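Ro sixty-related protein, RSR (Deinococcus radiodurans, PDB 2NVO) binds several small RNAs that accumulate during recovery from ultraviolet irradiation and contributes to the bacterium's resistance to ultraviolet light. Local coordinates at residues Ala264-Gln267 with Thr272-Leu275. Residues are numbered along the deposited sequence; the frame is centred on the assembly and turned at random.
Sequences AAMQ and TWLL
The backbones of Met266 and Leu274 approach to 6.9 Å between their CA atoms, where helix 259-266 is followed, after a short link, by helix 271-283 in the horseshoe of HEAT-like helical repeats that forms the TROVE domain. The contact between them is carried chiefly by the side chain of Trp273. Its CG stands anti to the backbone N (chi1 -176°), which sends the indole out from its own helix with the six-membered ring leading. Ala265 lies over one face of the indole, near its benzo side: its methyl CB meets CZ2 of Trp273 at 3.5 Å and CH2 at 3.7 Å. CZ3 of Trp273 comes within 3.8 Å of Met266 CA. The carbonyl O of Ala265 sits 4.2 Å above the ring plane, displaced toward the rim, and accepts a hydrogen bond from Thr268 OG1. Met266 crosses the indole at about a right angle, its CG 3.9 Å from Trp273 CZ3. Leu249 touches both Ala265 and Trp273, and Leu281 packs on Met266 and Leu274, so a buried apolar cluster joins the two helices within a region that probably takes part in RNA binding. The methionine chain turns about its CG-SD bond (chi3 63°), and its terminal methyl CE ends 4.2 Å from CD1 of Leu274.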
ATOM      1  N   ALA A 264      22.799  -3.782 -13.932  1.00 38.84           N
ATOM      2  CA  ALA A 264      22.633  -2.380 -14.281  1.00 39.63           C
ATOM      3  C   ALA A 264      21.507  -1.739 -13.482  1.00 38.65           C
ATOM      4  O   ALA A 264      21.592  -0.575 -13.098  1.00 36.32           O
ATOM      5  CB  ALA A 264      22.385  -2.236 -15.779  1.00 37.81           C
ATOM      6  N   ALA A 265      20.454  -2.512 -13.233  1.00 38.47           N
ATOM      7  CA  ALA A 265      19.271  -2.008 -12.534  1.00 42.40           C
ATOM      8  C   ALA A 265      19.542  -1.707 -11.056  1.00 37.00           C
ATOM      9  O   ALA A 265      19.008  -0.753 -10.494  1.00 36.56           O
ATOM     10  CB  ALA A 265      18.116  -3.000 -12.680  1.00 37.71           C
ATOM     11  N   MET A 266      20.358  -2.544 -10.431  1.00 39.42           N
ATOM     12  CA  MET A 266      20.765  -2.348  -9.046  1.00 36.12           C
ATOM     13  C   MET A 266      21.366  -0.970  -8.813  1.00 42.33           C
ATOM     14  O   MET A 266      20.966  -0.241  -7.901  1.00 37.11           O
ATOM     15  CB  MET A 266      21.833  -3.362  -8.692  1.00 39.91           C
ATOM     16  CG  MET A 266      21.330  -4.631  -8.104  1.00 37.70           C
ATOM     17  SD  MET A 266      22.623  -5.236  -7.030  1.00 38.73           S
ATOM     18  CE  MET A 266      22.691  -3.904  -5.837  1.00 40.62           C
ATOM     19  N   GLN A 267      22.347  -0.629  -9.642  1.00 43.04           N
ATOM     20  CA  GLN A 267      23.121   0.595  -9.470  1.00 43.95           C
ATOM     21  C   GLN A 267      22.256   1.825  -9.643  1.00 41.87           C
ATOM     22  O   GLN A 267      22.679   2.934  -9.336  1.00 40.85           O
ATOM     23  CB  GLN A 267      24.265   0.644 -10.479  1.00 45.57           C
ATOM     24  CG  GLN A 267      25.191  -0.555 -10.429  1.00 49.97           C
ATOM     25  CD  GLN A 267      26.111  -0.623 -11.639  1.00 58.62           C
ATOM     26  OE1 GLN A 267      25.778  -0.117 -12.717  1.00 58.87           O
ATOM     27  NE2 GLN A 267      27.273  -1.253 -11.467  1.00 55.62           N
ATOM     28  N   THR A 272      13.864  -0.131  -1.707  1.00 26.18           N
ATOM     29  CA  THR A 272      12.586  -0.784  -1.947  1.00 26.58           C
ATOM     30  C   THR A 272      12.679  -1.723  -3.145  1.00 26.60           C
ATOM     31  O   THR A 272      12.310  -2.896  -3.053  1.00 24.93           O
ATOM     32  CB  THR A 272      11.478   0.245  -2.174  1.00 26.59           C
ATOM     33  OG1 THR A 272      11.526   1.225  -1.126  1.00 29.42           O
ATOM     34  CG2 THR A 272      10.116  -0.436  -2.174  1.00 32.44           C
ATOM     35  N   TRP A 273      13.200  -1.204  -4.256  1.00 26.57           N
ATOM     36  CA  TRP A 273      13.439  -1.996  -5.458  1.00 27.73           C
ATOM     37  C   TRP A 273      14.280  -3.211  -5.126  1.00 26.10           C
ATOM     38  O   TRP A 273      13.963  -4.343  -5.514  1.00 24.22           O
ATOM     39  CB  TRP A 273      14.164  -1.160  -6.528  1.00 29.37           C
ATOM     40  CG  TRP A 273      14.357  -1.898  -7.832  1.00 28.65           C
ATOM     41  CD1 TRP A 273      13.517  -1.878  -8.915  1.00 32.76           C
ATOM     42  CD2 TRP A 273      15.440  -2.776  -8.189  1.00 29.69           C
ATOM     43  NE1 TRP A 273      14.012  -2.681  -9.915  1.00 33.86           N
ATOM     44  CE2 TRP A 273      15.189  -3.241  -9.496  1.00 30.18           C
ATOM     45  CE3 TRP A 273      16.599  -3.202  -7.532  1.00 27.85           C
ATOM     46  CZ2 TRP A 273      16.049  -4.120 -10.155  1.00 32.70           C
ATOM     47  CZ3 TRP A 273      17.452  -4.075  -8.188  1.00 30.80           C
ATOM     48  CH2 TRP A 273      17.172  -4.526  -9.486  1.00 34.35           C
ATOM     49  N   LEU A 274      15.376  -2.960  -4.411  1.00 23.54           N
ATOM     50  CA  LEU A 274      16.314  -4.010  -4.051  1.00 24.64           C
ATOM     51  C   LEU A 274      15.626  -5.119  -3.257  1.00 20.44           C
ATOM     52  O   LEU A 274      15.863  -6.309  -3.487  1.00 18.53           O
ATOM     53  CB  LEU A 274      17.480  -3.422  -3.248  1.00 23.57           C
ATOM     54  CG  LEU A 274      18.569  -4.451  -2.963  1.00 20.81           C
ATOM     55  CD1 LEU A 274      19.016  -5.090  -4.265  1.00 18.89           C
ATOM     56  CD2 LEU A 274      19.755  -3.843  -2.218  1.00 22.45           C
ATOM     57  N   LEU A 275      14.777  -4.719  -2.316  1.00 20.25           N
ATOM     58  CA  LEU A 275      14.073  -5.686  -1.479  1.00 22.74           C
ATOM     59  C   LEU A 275      13.211  -6.644  -2.303  1.00 19.62           C
ATOM     60  O   LEU A 275      13.241  -7.860  -2.089  1.00 21.16           O
ATOM     61  CB  LEU A 275      13.241  -4.971  -0.420  1.00 20.21           C
ATOM     62  CG  LEU A 275      14.100  -4.410   0.708  1.00 18.49           C
ATOM     63  CD1 LEU A 275      13.295  -3.460   1.594  1.00 18.24           C
ATOM     64  CD2 LEU A 275      14.684  -5.545   1.503  1.00 17.40           C
TER